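Local coordinates for toxin 2A (Paenibacillus larvae, PDB 5URP), which acts as an ADP-ribosyltransferase toxin and virulence factor, probably transferring ADP-ribose from NAD+ to a host protein, at residues D202-I207 and Q213-E218; G109-K114 and R162-E167; S46-E51 and L92-L97; R54-Y59 and G177-I182. All coordinates share one frame; numbering follows the deposited sequence.

Contact 1 (D202-I207 and Q213-E218)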
loop_
_atom_site.group_PDB
_atom_site.type_symbol
_atom_site.label_atom_id
_atom_site.label_comp_id
_atom_site.label_asym_id
_atom_site.label_seq_id
_atom_site.Cartn_x
_atom_site.Cartn_y
_atom_site.Cartn_z
ATOM N N ASP A 202 -9.323 5.243 -11.010
ATOM C CA ASP A 202 -9.603 5.294 -12.441
ATOM C C ASP A 202 -10.555 4.184 -12.887
ATOM O O ASP A 202 -11.402 4.411 -13.755
ATOM C CB ASP A 202 -8.289 5.201 -13.218
ATOM C CG ASP A 202 -7.398 6.404 -12.993
ATOM O OD1 ASP A 202 -7.839 7.511 -13.356
ATOM O OD2 ASP A 202 -6.280 6.248 -12.445
ATOM N N ASN A 203 -10.442 2.982 -12.316
ATOM C CA ASN A 203 -11.247 1.872 -12.804
ATOM C C ASN A 203 -11.421 0.827 -11.710
ATOM O O ASN A 203 -10.507 0.591 -10.919
ATOM C CB ASN A 203 -10.586 1.245 -14.037
ATOM C CG ASN A 203 -11.533 0.377 -14.824
ATOM O OD1 ASN A 203 -12.440 0.873 -15.477
ATOM N ND2 ASN A 203 -11.329 -0.914 -14.762
ATOM N N ILE A 204 -12.612 0.227 -11.668
ATOM C CA ILE A 204 -12.910 -0.923 -10.809
ATOM C C ILE A 204 -13.562 -1.992 -11.677
ATOM O O ILE A 204 -14.524 -1.704 -12.394
ATOM C CB ILE A 204 -13.847 -0.545 -9.639
ATOM C CG1 ILE A 204 -13.164 0.441 -8.681
ATOM C CG2 ILE A 204 -14.291 -1.796 -8.875
ATOM C CD1 ILE A 204 -14.073 0.997 -7.602
ATOM N N LYS A 205 -13.069 -3.232 -11.590
ATOM C CA LYS A 205 -13.684 -4.324 -12.336
ATOM C C LYS A 205 -13.452 -5.634 -11.603
ATOM O O LYS A 205 -12.577 -5.733 -10.748
ATOM C CB LYS A 205 -13.129 -4.426 -13.752
ATOM C CG LYS A 205 -11.670 -4.822 -13.794
ATOM C CD LYS A 205 -11.097 -4.872 -15.218
ATOM C CE LYS A 205 -9.564 -5.009 -15.157
ATOM N NZ LYS A 205 -8.901 -5.008 -16.492
ATOM N N ILE A 206 -14.253 -6.635 -11.962
ATOM C CA ILE A 206 -14.052 -7.990 -11.458
ATOM C C ILE A 206 -13.003 -8.668 -12.318
ATOM O O ILE A 206 -13.089 -8.630 -13.550
ATOM C CB ILE A 206 -15.355 -8.800 -11.479
ATOM C CG1 ILE A 206 -16.416 -8.211 -10.539
ATOM C CG2 ILE A 206 -15.042 -10.281 -11.103
ATOM C CD1 ILE A 206 -17.828 -8.857 -10.702
ATOM N N ILE A 207 -12.034 -9.310 -11.669
ATOM C CA ILE A 207 -11.092 -10.192 -12.341
ATOM C C ILE A 207 -11.314 -11.618 -11.833
ATOM O O ILE A 207 -11.814 -11.846 -10.727
ATOM C CB ILE A 207 -9.639 -9.742 -12.151
ATOM C CG1 ILE A 207 -9.262 -9.624 -10.682
ATOM C CG2 ILE A 207 -9.399 -8.381 -12.868
ATOM C CD1 ILE A 207 -7.780 -9.365 -10.479
ATOM N N GLN A 213 -12.339 -15.178 -7.721
ATOM C CA GLN A 213 -12.523 -13.864 -8.318
ATOM C C GLN A 213 -12.177 -12.778 -7.310
ATOM O O GLN A 213 -12.259 -12.967 -6.091
ATOM C CB GLN A 213 -13.964 -13.688 -8.804
ATOM C CG GLN A 213 -14.380 -14.721 -9.835
ATOM C CD GLN A 213 -15.775 -14.511 -10.373
ATOM O OE1 GLN A 213 -16.547 -13.683 -9.871
ATOM N NE2 GLN A 213 -16.126 -15.289 -11.396
ATOM N N ARG A 214 -11.788 -11.624 -7.840
ATOM C CA ARG A 214 -11.420 -10.491 -7.016
ATOM C C ARG A 214 -11.927 -9.212 -7.658
ATOM O O ARG A 214 -12.268 -9.167 -8.841
ATOM C CB ARG A 214 -9.895 -10.370 -6.832
ATOM C CG ARG A 214 -9.265 -11.539 -6.095
ATOM C CD ARG A 214 -7.762 -11.454 -6.101
ATOM N NE ARG A 214 -7.191 -11.707 -7.418
ATOM C CZ ARG A 214 -5.908 -11.529 -7.704
ATOM N NH1 ARG A 214 -5.076 -11.073 -6.772
ATOM N NH2 ARG A 214 -5.455 -11.803 -8.922
ATOM N N LEU A 215 -11.984 -8.169 -6.851
ATOM C CA LEU A 215 -12.226 -6.832 -7.361
ATOM C C LEU A 215 -10.882 -6.147 -7.567
ATOM O O LEU A 215 -10.099 -6.032 -6.622
ATOM C CB LEU A 215 -13.083 -6.036 -6.382
ATOM C CG LEU A 215 -13.889 -4.889 -6.927
ATOM C CD1 LEU A 215 -15.020 -5.405 -7.828
ATOM C CD2 LEU A 215 -14.425 -4.167 -5.720
ATOM N N LYS A 216 -10.630 -5.674 -8.785
ATOM C CA LYS A 216 -9.398 -4.990 -9.120
ATOM C C LYS A 216 -9.656 -3.493 -9.165
ATOM O O LYS A 216 -10.586 -3.054 -9.843
ATOM C CB LYS A 216 -8.827 -5.439 -10.463
ATOM C CG LYS A 216 -7.389 -4.911 -10.608
ATOM C CD LYS A 216 -6.736 -5.230 -11.913
ATOM C CE LYS A 216 -5.341 -4.558 -11.968
ATOM N NZ LYS A 216 -4.764 -4.621 -13.331
ATOM N N VAL A 217 -8.829 -2.736 -8.455
ATOM C CA VAL A 217 -8.934 -1.283 -8.353
ATOM C C VAL A 217 -7.678 -0.708 -8.988
ATOM O O VAL A 217 -6.571 -1.020 -8.549
ATOM C CB VAL A 217 -9.040 -0.840 -6.893
ATOM C CG1 VAL A 217 -9.055 0.701 -6.783
ATOM C CG2 VAL A 217 -10.278 -1.494 -6.248
ATOM N N GLU A 218 -7.840 0.113 -10.015
ATOM C CA GLU A 218 -6.705 0.765 -10.659
ATOM C C GLU A 218 -6.753 2.226 -10.236
ATOM O O GLU A 218 -7.772 2.883 -10.435
ATOM C CB GLU A 218 -6.747 0.599 -12.181
ATOM C CG GLU A 218 -6.537 -0.859 -12.539
ATOM C CD GLU A 218 -6.897 -1.236 -13.954
ATOM O OE1 GLU A 218 -7.118 -0.349 -14.787
ATOM O OE2 GLU A 218 -6.926 -2.463 -14.229
HETATM O O HOH W 1 -8.536 -2.219 -16.791
#
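A beta hairpin of strands 197-207 and 214-221 in the mixed five-stranded sheet brings Lys205 and Lys216 together as an antiparallel hydrogen-bonded pair. Lys216 N reaches Lys205 O at 2.8 Å, almost straight. Farther from the turn the pairing slips into a classic beta bulge: Glu218 O accepts Asp202 N at 2.9 Å and also Asn203 N at 3.3 Å, one carbonyl serving two successive amides. The two faces differ in chemistry. On one, Ile204 CG2 rests against Leu215 CG at 3.7 Å, and Ile206 CG1 meets a methyl of the same leucine; helix 128-138 packs on this apolar side. On the other, Ile207 CD1 lies obliquely by the Arg214 guanidinium, whose NH2 is bonded to Asn209 of the connecting turn, and Lys205, Lys216 and Glu218 form a salt-bridge network. Lys216 NZ approaches Glu218 OE2 from above the carboxylate plane at 3.2 Å and has a second anionic partner, Glu167 of strand 164-170. With CG set between its backbone N and carbonyl carbon (chi1 66°), Lys205 stretches across the glutamate, and its NZ makes a long salt bridge, 3.9 Å from Glu218 OE2. A water bridges the same two groups, accepting from Lys205 NZ at 2.8 Å and donating to Glu218 OE2 at 3.0 Å.

Contact 2 (G109-K114 and R162-E167)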
loop_
_atom_site.group_PDB
_atom_site.type_symbol
_atom_site.label_atom_id
_atom_site.label_comp_id
_atom_site.label_asym_id
_atom_site.label_seq_id
_atom_site.Cartn_x
_atom_site.Cartn_y
_atom_site.Cartn_z
ATOM N N GLY A 109 -12.561 -5.236 1.383
ATOM C CA GLY A 109 -13.515 -4.172 1.133
ATOM C C GLY A 109 -13.423 -2.993 2.071
ATOM O O GLY A 109 -14.137 -2.005 1.863
ATOM N N ILE A 110 -12.557 -3.059 3.086
ATOM C CA ILE A 110 -12.457 -1.981 4.066
ATOM C C ILE A 110 -12.167 -0.647 3.394
ATOM O O ILE A 110 -12.632 0.399 3.858
ATOM C CB ILE A 110 -11.382 -2.322 5.123
ATOM C CG1 ILE A 110 -11.476 -1.369 6.313
ATOM C CG2 ILE A 110 -9.978 -2.264 4.527
ATOM C CD1 ILE A 110 -12.708 -1.553 7.125
ATOM N N ILE A 111 -11.407 -0.647 2.299
ATOM C CA ILE A 111 -11.052 0.619 1.662
ATOM C C ILE A 111 -12.286 1.381 1.233
ATOM O O ILE A 111 -12.216 2.596 1.014
ATOM C CB ILE A 111 -10.109 0.408 0.461
ATOM C CG1 ILE A 111 -10.789 -0.389 -0.651
ATOM C CG2 ILE A 111 -8.825 -0.226 0.935
ATOM C CD1 ILE A 111 -10.013 -0.382 -1.938
ATOM N N PHE A 112 -13.424 0.704 1.120
ATOM C CA PHE A 112 -14.667 1.324 0.698
ATOM C C PHE A 112 -15.547 1.689 1.882
ATOM O O PHE A 112 -16.696 2.096 1.684
ATOM C CB PHE A 112 -15.427 0.384 -0.245
ATOM C CG PHE A 112 -14.651 0.017 -1.468
ATOM C CD1 PHE A 112 -14.231 1.000 -2.345
ATOM C CD2 PHE A 112 -14.316 -1.299 -1.735
ATOM C CE1 PHE A 112 -13.496 0.675 -3.467
ATOM C CE2 PHE A 112 -13.568 -1.636 -2.871
ATOM C CZ PHE A 112 -13.164 -0.650 -3.730
ATOM N N GLY A 113 -15.033 1.545 3.093
ATOM C CA GLY A 113 -15.803 1.699 4.309
ATOM C C GLY A 113 -16.105 0.355 4.937
ATOM O O GLY A 113 -16.236 -0.667 4.254
ATOM N N LYS A 114 -16.213 0.349 6.267
ATOM C CA LYS A 114 -16.446 -0.891 6.994
ATOM C C LYS A 114 -17.707 -1.608 6.529
ATOM O O LYS A 114 -17.800 -2.830 6.679
ATOM C CB LYS A 114 -16.535 -0.606 8.499
ATOM C CG LYS A 114 -15.274 0.011 9.111
ATOM C CD LYS A 114 -15.403 0.151 10.631
ATOM C CE LYS A 114 -14.131 0.702 11.270
ATOM N NZ LYS A 114 -12.959 -0.191 11.047
ATOM N N ARG A 162 -6.599 -12.592 -1.376
ATOM C CA ARG A 162 -7.296 -11.430 -0.872
ATOM C C ARG A 162 -8.382 -10.987 -1.853
ATOM O O ARG A 162 -8.233 -11.149 -3.067
ATOM C CB ARG A 162 -6.283 -10.309 -0.615
ATOM C CG ARG A 162 -5.327 -10.732 0.493
ATOM C CD ARG A 162 -4.368 -9.660 0.933
ATOM N NE ARG A 162 -3.416 -10.212 1.898
ATOM C CZ ARG A 162 -2.284 -9.622 2.261
ATOM N NH1 ARG A 162 -1.480 -10.203 3.140
ATOM N NH2 ARG A 162 -1.957 -8.450 1.757
ATOM N N PRO A 163 -9.502 -10.438 -1.372
ATOM C CA PRO A 163 -10.622 -10.168 -2.295
ATOM C C PRO A 163 -10.478 -8.923 -3.143
ATOM O O PRO A 163 -11.186 -8.821 -4.153
ATOM C CB PRO A 163 -11.835 -10.036 -1.365
ATOM C CG PRO A 163 -11.303 -9.737 -0.049
ATOM C CD PRO A 163 -9.917 -10.327 0.034
ATOM N N VAL A 164 -9.623 -7.987 -2.750
ATOM C CA VAL A 164 -9.382 -6.754 -3.495
ATOM C C VAL A 164 -7.901 -6.668 -3.853
ATOM O O VAL A 164 -7.032 -6.875 -2.994
ATOM C CB VAL A 164 -9.803 -5.509 -2.698
ATOM C CG1 VAL A 164 -9.473 -4.260 -3.494
ATOM C CG2 VAL A 164 -11.289 -5.582 -2.316
ATOM N N LEU A 165 -7.619 -6.332 -5.114
ATOM C CA LEU A 165 -6.266 -6.080 -5.597
ATOM C C LEU A 165 -6.216 -4.640 -6.074
ATOM O O LEU A 165 -6.943 -4.288 -6.997
ATOM C CB LEU A 165 -5.895 -7.000 -6.758
ATOM C CG LEU A 165 -4.513 -6.799 -7.387
ATOM C CD1 LEU A 165 -3.401 -7.023 -6.375
ATOM C CD2 LEU A 165 -4.341 -7.710 -8.598
ATOM N N ILE A 166 -5.340 -3.849 -5.486
ATOM C CA ILE A 166 -5.140 -2.465 -5.915
ATOM C C ILE A 166 -3.865 -2.426 -6.729
ATOM O O ILE A 166 -2.819 -2.923 -6.279
ATOM C CB ILE A 166 -5.020 -1.500 -4.727
ATOM C CG1 ILE A 166 -6.182 -1.625 -3.745
ATOM C CG2 ILE A 166 -4.883 -0.055 -5.267
ATOM C CD1 ILE A 166 -5.972 -0.785 -2.459
ATOM N N GLU A 167 -3.949 -1.847 -7.922
ATOM C CA GLU A 167 -2.795 -1.531 -8.757
ATOM C C GLU A 167 -2.657 -0.007 -8.719
ATOM O O GLU A 167 -3.534 0.705 -9.211
ATOM C CB GLU A 167 -2.988 -2.044 -10.180
ATOM C CG GLU A 167 -1.877 -1.703 -11.138
ATOM C CD GLU A 167 -1.999 -2.429 -12.481
ATOM O OE1 GLU A 167 -2.406 -3.615 -12.506
ATOM O OE2 GLU A 167 -1.652 -1.820 -13.504
#
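Gly109 and Val164 mark the nearest approach of two backbones that stay well apart, their CA atoms 6.7 Å from each other. Residues 109-112 form a short 3-10 turn, tightened by Phe112 N bonding to Gly109 O at 2.9 Å, whereas 164-167 is extended strand. The two do not pair as strands would; they meet through apolar side chains, with the turn laid against one face of the sheet. From the strand, Val164 and Ile166, two residues apart, both point toward the turn, while Leu165 between them points elsewhere. Val164 divides its two methyls between partners: CG2 comes up to the backbone at Gly109 N, 3.9 Å away, and CG1 stands 4.2 Å from Ile111 CD1. That same Ile111 CD1 also meets Ile166 CD1 tip to tip at 4.1 Å, so a single methyl bridges both strand residues. Ile111 reaches them because its CG1 takes the crowded position between the backbone N and the carbonyl carbon (chi1 64°). In this pose CG1 also lies over the face of the next residue's ring, 3.6 Å above the plane of Phe112 and over its centre. The turn comes one residue after edge strand 101-107, to which strand 164-170 is joined by backbone hydrogen bonds of Val164 with Thr107 and Ile166 with Arg105. Beyond it, Phe112 carries the apolar layer on to Leu215 and Val217 of strand 214-221 and to the ring of Phe138 from helix 128-138.

Contact 3 (S46-E51 and L92-L97)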
loop_
_atom_site.group_PDB
_atom_site.type_symbol
_atom_site.label_atom_id
_atom_site.label_comp_id
_atom_site.label_asym_id
_atom_site.label_seq_id
_atom_site.Cartn_x
_atom_site.Cartn_y
_atom_site.Cartn_z
ATOM N N SER A 46 21.534 6.468 3.390
ATOM C CA SER A 46 22.525 7.388 3.950
ATOM C C SER A 46 21.902 8.630 4.565
ATOM O O SER A 46 22.632 9.425 5.181
ATOM C CB SER A 46 23.524 7.836 2.889
ATOM O OG SER A 46 22.806 8.331 1.787
ATOM N N THR A 47 20.609 8.854 4.366
ATOM C CA THR A 47 19.920 9.974 4.998
ATOM C C THR A 47 19.195 9.580 6.267
ATOM O O THR A 47 18.844 10.463 7.054
ATOM C CB THR A 47 18.902 10.611 4.042
ATOM O OG1 THR A 47 17.752 9.783 3.914
ATOM C CG2 THR A 47 19.569 10.919 2.662
ATOM N N LEU A 48 19.003 8.284 6.487
ATOM C CA LEU A 48 18.213 7.772 7.599
ATOM C C LEU A 48 19.032 7.697 8.877
ATOM O O LEU A 48 20.218 7.352 8.851
ATOM C CB LEU A 48 17.686 6.378 7.275
ATOM C CG LEU A 48 16.560 6.257 6.257
ATOM C CD1 LEU A 48 16.329 4.776 5.947
ATOM C CD2 LEU A 48 15.296 6.899 6.804
ATOM N N THR A 49 18.393 8.023 9.998
ATOM C CA THR A 49 19.039 7.852 11.295
ATOM C C THR A 49 18.805 6.419 11.764
ATOM O O THR A 49 17.898 5.744 11.306
ATOM C CB THR A 49 18.472 8.787 12.354
ATOM O OG1 THR A 49 17.130 8.366 12.623
ATOM C CG2 THR A 49 18.484 10.246 11.904
ATOM N N GLU A 50 19.618 5.978 12.724
ATOM C CA GLU A 50 19.443 4.616 13.235
ATOM C C GLU A 50 18.056 4.421 13.847
ATOM O O GLU A 50 17.437 3.363 13.668
ATOM C CB GLU A 50 20.551 4.288 14.241
ATOM C CG GLU A 50 21.934 4.203 13.604
ATOM C CD GLU A 50 22.002 3.196 12.463
ATOM O OE1 GLU A 50 21.694 2.003 12.688
ATOM O OE2 GLU A 50 22.349 3.600 11.332
ATOM N N GLU A 51 17.555 5.415 14.582
ATOM C CA GLU A 51 16.216 5.290 15.160
ATOM C C GLU A 51 15.124 5.269 14.098
ATOM O O GLU A 51 14.135 4.529 14.245
ATOM C CB GLU A 51 15.973 6.415 16.174
ATOM C CG GLU A 51 14.740 6.196 17.054
ATOM C CD GLU A 51 14.646 4.772 17.637
ATOM O OE1 GLU A 51 15.574 4.353 18.367
ATOM O OE2 GLU A 51 13.652 4.062 17.350
ATOM N N LEU A 92 10.079 9.081 5.674
ATOM C CA LEU A 92 9.571 8.922 4.318
ATOM C C LEU A 92 9.728 10.176 3.463
ATOM O O LEU A 92 9.782 10.053 2.242
ATOM C CB LEU A 92 8.118 8.494 4.358
ATOM C CG LEU A 92 7.905 7.085 4.928
ATOM C CD1 LEU A 92 6.415 6.797 5.112
ATOM C CD2 LEU A 92 8.517 5.948 4.080
ATOM N N ILE A 93 9.831 11.364 4.060
ATOM C CA ILE A 93 10.066 12.559 3.237
ATOM C C ILE A 93 11.514 12.698 2.804
ATOM O O ILE A 93 11.846 13.616 2.040
ATOM C CB ILE A 93 9.565 13.825 3.956
ATOM C CG1 ILE A 93 10.302 14.063 5.276
ATOM C CG2 ILE A 93 8.061 13.688 4.149
ATOM C CD1 ILE A 93 9.902 15.355 5.974
ATOM N N LYS A 94 12.380 11.784 3.215
ATOM C CA LYS A 94 13.771 11.776 2.798
ATOM C C LYS A 94 14.008 11.027 1.490
ATOM O O LYS A 94 15.165 10.835 1.107
ATOM C CB LYS A 94 14.641 11.161 3.885
ATOM C CG LYS A 94 14.542 11.879 5.217
ATOM C CD LYS A 94 15.569 11.343 6.178
ATOM C CE LYS A 94 15.519 12.076 7.502
ATOM N NZ LYS A 94 16.561 11.599 8.452
ATOM N N THR A 95 12.972 10.584 0.804
ATOM C CA THR A 95 13.229 9.971 -0.482
ATOM C C THR A 95 12.161 10.393 -1.475
ATOM O O THR A 95 11.101 10.897 -1.118
ATOM C CB THR A 95 13.367 8.455 -0.339
ATOM O OG1 THR A 95 13.924 7.891 -1.549
ATOM C CG2 THR A 95 12.019 7.844 0.052
ATOM N N LYS A 96 12.519 10.282 -2.740
ATOM C CA LYS A 96 11.718 10.763 -3.853
ATOM C C LYS A 96 11.965 9.789 -4.992
ATOM O O LYS A 96 13.119 9.445 -5.260
ATOM C CB LYS A 96 12.130 12.192 -4.270
ATOM C CG LYS A 96 11.186 13.290 -3.840
ATOM C CD LYS A 96 11.522 14.599 -4.516
ATOM C CE LYS A 96 10.391 15.582 -4.386
ATOM N NZ LYS A 96 10.509 16.330 -3.103
ATOM N N LEU A 97 10.906 9.359 -5.660
ATOM C CA LEU A 97 11.073 8.420 -6.765
ATOM C C LEU A 97 11.734 9.112 -7.942
ATOM O O LEU A 97 11.305 10.192 -8.349
ATOM C CB LEU A 97 9.734 7.851 -7.222
ATOM C CG LEU A 97 9.044 6.949 -6.208
ATOM C CD1 LEU A 97 7.737 6.466 -6.820
ATOM C CD2 LEU A 97 9.957 5.791 -5.807
#
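Lys94 reaches from a type I beta turn, Leu92 to Thr95, at the end of helix 79-92 to the backbone of Thr47, in the linker just ahead of the N-cap of helix 50-61. Its CB starts the contact, 3.4 Å from Thr47 OG1. That hydroxyl is already hydrogen-bonded to Trp44 O at the end of helix 30-45, and it serves here as a surface along which the lysine passes. CG stands anti to the lysine's own carbonyl carbon (chi1 -58°), and from there the chain is fully extended, sliding past the threonine side chain in the opposite direction. CD passes beside two oxygens of one residue, 3.5 Å from both Thr47 OG1 and Thr47 O, while CE follows at 3.7 Å from Thr47 O. The ammonium group then donates to this carbonyl, with Lys94 NZ 2.9 Å from Thr47 O, approaching well off the C=O line (144° at the oxygen) and tilted 29° from the carbonyl plane. Its stronger partner is Glu52, in the first turn of the helix, which forms a salt bridge with it. Glu52 also accepts from Thr49 N, and Thr49, as N-cap, returns a side-chain cap to a backbone N of the first turn, a pattern consistent with a capping box. The lysine thus ties the end of one helix to the start of another near the protein surface, and its tip lies across Thr49, with Lys94 NZ 4.2 Å from Thr49 CG2.

Contact 4 (R54-Y59 and G177-I182)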
loop_
_atom_site.group_PDB
_atom_site.type_symbol
_atom_site.label_atom_id
_atom_site.label_comp_id
_atom_site.label_asym_id
_atom_site.label_seq_id
_atom_site.Cartn_x
_atom_site.Cartn_y
_atom_site.Cartn_z
ATOM N N ARG A 54 15.130 1.703 12.727
ATOM C CA ARG A 54 14.532 0.779 13.691
ATOM C C ARG A 54 13.010 0.867 13.682
ATOM O O ARG A 54 12.322 -0.161 13.736
ATOM C CB ARG A 54 15.087 1.069 15.076
ATOM C CG ARG A 54 14.411 0.296 16.176
ATOM C CD ARG A 54 15.030 0.637 17.520
ATOM N NE ARG A 54 14.028 1.205 18.420
ATOM C CZ ARG A 54 13.352 0.520 19.340
ATOM N NH1 ARG A 54 12.447 1.144 20.086
ATOM N NH2 ARG A 54 13.575 -0.773 19.533
ATOM N N GLN A 55 12.455 2.082 13.614
ATOM C CA GLN A 55 10.998 2.208 13.619
ATOM C C GLN A 55 10.380 1.673 12.346
ATOM O O GLN A 55 9.277 1.113 12.393
ATOM C CB GLN A 55 10.569 3.665 13.845
ATOM C CG GLN A 55 10.880 4.188 15.214
ATOM C CD GLN A 55 10.204 3.405 16.340
ATOM O OE1 GLN A 55 9.176 2.731 16.145
ATOM N NE2 GLN A 55 10.799 3.467 17.520
ATOM N N ILE A 56 11.057 1.834 11.203
ATOM C CA ILE A 56 10.579 1.230 9.972
ATOM C C ILE A 56 10.539 -0.289 10.122
ATOM O O ILE A 56 9.541 -0.933 9.789
ATOM C CB ILE A 56 11.451 1.656 8.781
ATOM C CG1 ILE A 56 11.186 3.140 8.500
ATOM C CG2 ILE A 56 11.183 0.812 7.539
ATOM C CD1 ILE A 56 12.197 3.781 7.625
ATOM N N THR A 57 11.620 -0.873 10.627
ATOM C CA THR A 57 11.641 -2.328 10.846
ATOM C C THR A 57 10.486 -2.751 11.743
ATOM O O THR A 57 9.764 -3.727 11.448
ATOM C CB THR A 57 12.985 -2.756 11.446
ATOM O OG1 THR A 57 14.053 -2.466 10.521
ATOM C CG2 THR A 57 12.986 -4.258 11.739
ATOM N N LEU A 58 10.274 -2.023 12.833
ATOM C CA LEU A 58 9.237 -2.414 13.788
ATOM C C LEU A 58 7.852 -2.278 13.191
ATOM O O LEU A 58 6.962 -3.087 13.487
ATOM C CB LEU A 58 9.351 -1.604 15.063
ATOM C CG LEU A 58 10.597 -1.885 15.896
ATOM C CD1 LEU A 58 10.590 -0.935 17.062
ATOM C CD2 LEU A 58 10.669 -3.355 16.360
ATOM N N TYR A 59 7.642 -1.263 12.352
ATOM C CA TYR A 59 6.395 -1.149 11.627
ATOM C C TYR A 59 6.172 -2.376 10.750
ATOM O O TYR A 59 5.078 -2.948 10.740
ATOM C CB TYR A 59 6.396 0.163 10.791
ATOM C CG TYR A 59 5.267 0.210 9.790
ATOM C CD1 TYR A 59 4.012 0.672 10.153
ATOM C CD2 TYR A 59 5.438 -0.254 8.489
ATOM C CE1 TYR A 59 2.963 0.685 9.241
ATOM C CE2 TYR A 59 4.389 -0.276 7.594
ATOM C CZ TYR A 59 3.165 0.206 7.976
ATOM O OH TYR A 59 2.138 0.179 7.073
ATOM N N GLY A 177 9.152 4.746 -0.068
ATOM C CA GLY A 177 10.420 4.206 0.365
ATOM C C GLY A 177 10.456 2.714 0.186
ATOM O O GLY A 177 9.519 2.030 0.607
ATOM N N TYR A 178 11.538 2.209 -0.387
ATOM C CA TYR A 178 11.709 0.770 -0.567
ATOM C C TYR A 178 12.307 0.236 0.725
ATOM O O TYR A 178 13.482 0.473 1.000
ATOM C CB TYR A 178 12.619 0.480 -1.749
ATOM C CG TYR A 178 12.792 -0.989 -2.004
ATOM C CD1 TYR A 178 11.728 -1.751 -2.466
ATOM C CD2 TYR A 178 14.006 -1.614 -1.784
ATOM C CE1 TYR A 178 11.873 -3.128 -2.720
ATOM C CE2 TYR A 178 14.165 -3.002 -2.027
ATOM C CZ TYR A 178 13.090 -3.731 -2.499
ATOM O OH TYR A 178 13.265 -5.078 -2.748
ATOM N N VAL A 179 11.506 -0.489 1.517
ATOM C CA VAL A 179 11.932 -0.869 2.855
ATOM C C VAL A 179 12.367 -2.332 2.967
ATOM O O VAL A 179 12.780 -2.733 4.053
ATOM C CB VAL A 179 10.838 -0.564 3.906
ATOM C CG1 VAL A 179 10.500 0.950 3.951
ATOM C CG2 VAL A 179 9.581 -1.386 3.670
ATOM N N ASP A 180 12.332 -3.109 1.887
ATOM C CA ASP A 180 12.657 -4.536 1.989
ATOM C C ASP A 180 14.006 -4.818 2.641
ATOM O O ASP A 180 14.114 -5.819 3.371
ATOM C CB ASP A 180 12.615 -5.161 0.585
ATOM C CG ASP A 180 12.632 -6.683 0.630
ATOM O OD1 ASP A 180 11.553 -7.258 0.867
ATOM O OD2 ASP A 180 13.721 -7.268 0.420
ATOM N N PRO A 181 15.061 -4.030 2.415
ATOM C CA PRO A 181 16.352 -4.376 3.020
ATOM C C PRO A 181 16.380 -4.277 4.535
ATOM O O PRO A 181 17.291 -4.858 5.147
ATOM C CB PRO A 181 17.322 -3.387 2.363
ATOM C CG PRO A 181 16.662 -3.026 1.055
ATOM C CD PRO A 181 15.197 -2.963 1.399
ATOM N N ILE A 182 15.427 -3.577 5.163
ATOM C CA ILE A 182 15.330 -3.529 6.622
ATOM C C ILE A 182 13.987 -4.035 7.126
ATOM O O ILE A 182 13.711 -3.973 8.325
ATOM C CB ILE A 182 15.629 -2.121 7.183
ATOM C CG1 ILE A 182 14.641 -1.075 6.638
ATOM C CG2 ILE A 182 17.081 -1.734 6.900
ATOM C CD1 ILE A 182 14.759 0.295 7.355
#
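Ile56 is the first residue of helical segment 54-59 to meet 177-182, and it does so with its CG2 branch, which stands anti to the backbone N. This methyl touches two partners, 3.7 Å from Val179 CG1 and 3.6 Å from Ile182 CD1. The next residue, Thr57, changes the chemistry from apolar to polar: Thr57 OG1 donates to Ile182 O at 2.7 Å, coming in 20° off the carbonyl plane with an angle of 143° at the oxygen. The hydroxyl is also hydrogen-bonded with Lys53 O, one turn back in its own helix, so the carbonyls of Ile182 and Lys53 probably share the one hydrogen it can give. Ile182 thus offers both kinds of grip, its carbonyl to Thr57 and its side chain to Ile56. Its loop is itself turned back tightly, with Ile182 N bonded to Val179 O at 3.0 Å. Tyr59, farther on, leans on Glu190 and Leu192 of strand 190-193, the neighbour of strand 177-178 in a small antiparallel sheet. Around this junction helix 30-45 packs on the loop through Trp44 against Val179 and Tyr41 against Ile182, while Ile56 also rests on Ala91 of helix 79-92, so helix 50-61 sits between loop and helix.

How the contacts relate
Contacts 1 and 2 lie on one side of the chain's centre and contacts 3 and 4 on the other. The first two share the five-stranded sheet, where strands 164-170 and 214-221 are neighbours, and they touch through Lys216 and Glu167. Contact 1 joins adjacent strands by many main-chain bonds and adds surface charges; contact 2, the buried one, rests on apolar side chains packed on each other and on a glycine backbone. Contacts 3 and 4 both use helix 50-61, at its start and along its body, and meet where Thr95 packs on Gly177. Each has a single direct hydrogen bond from a side chain to a carbonyl: a lysine near the surface in contact 3, a threonine beside an apolar cluster in contact 4.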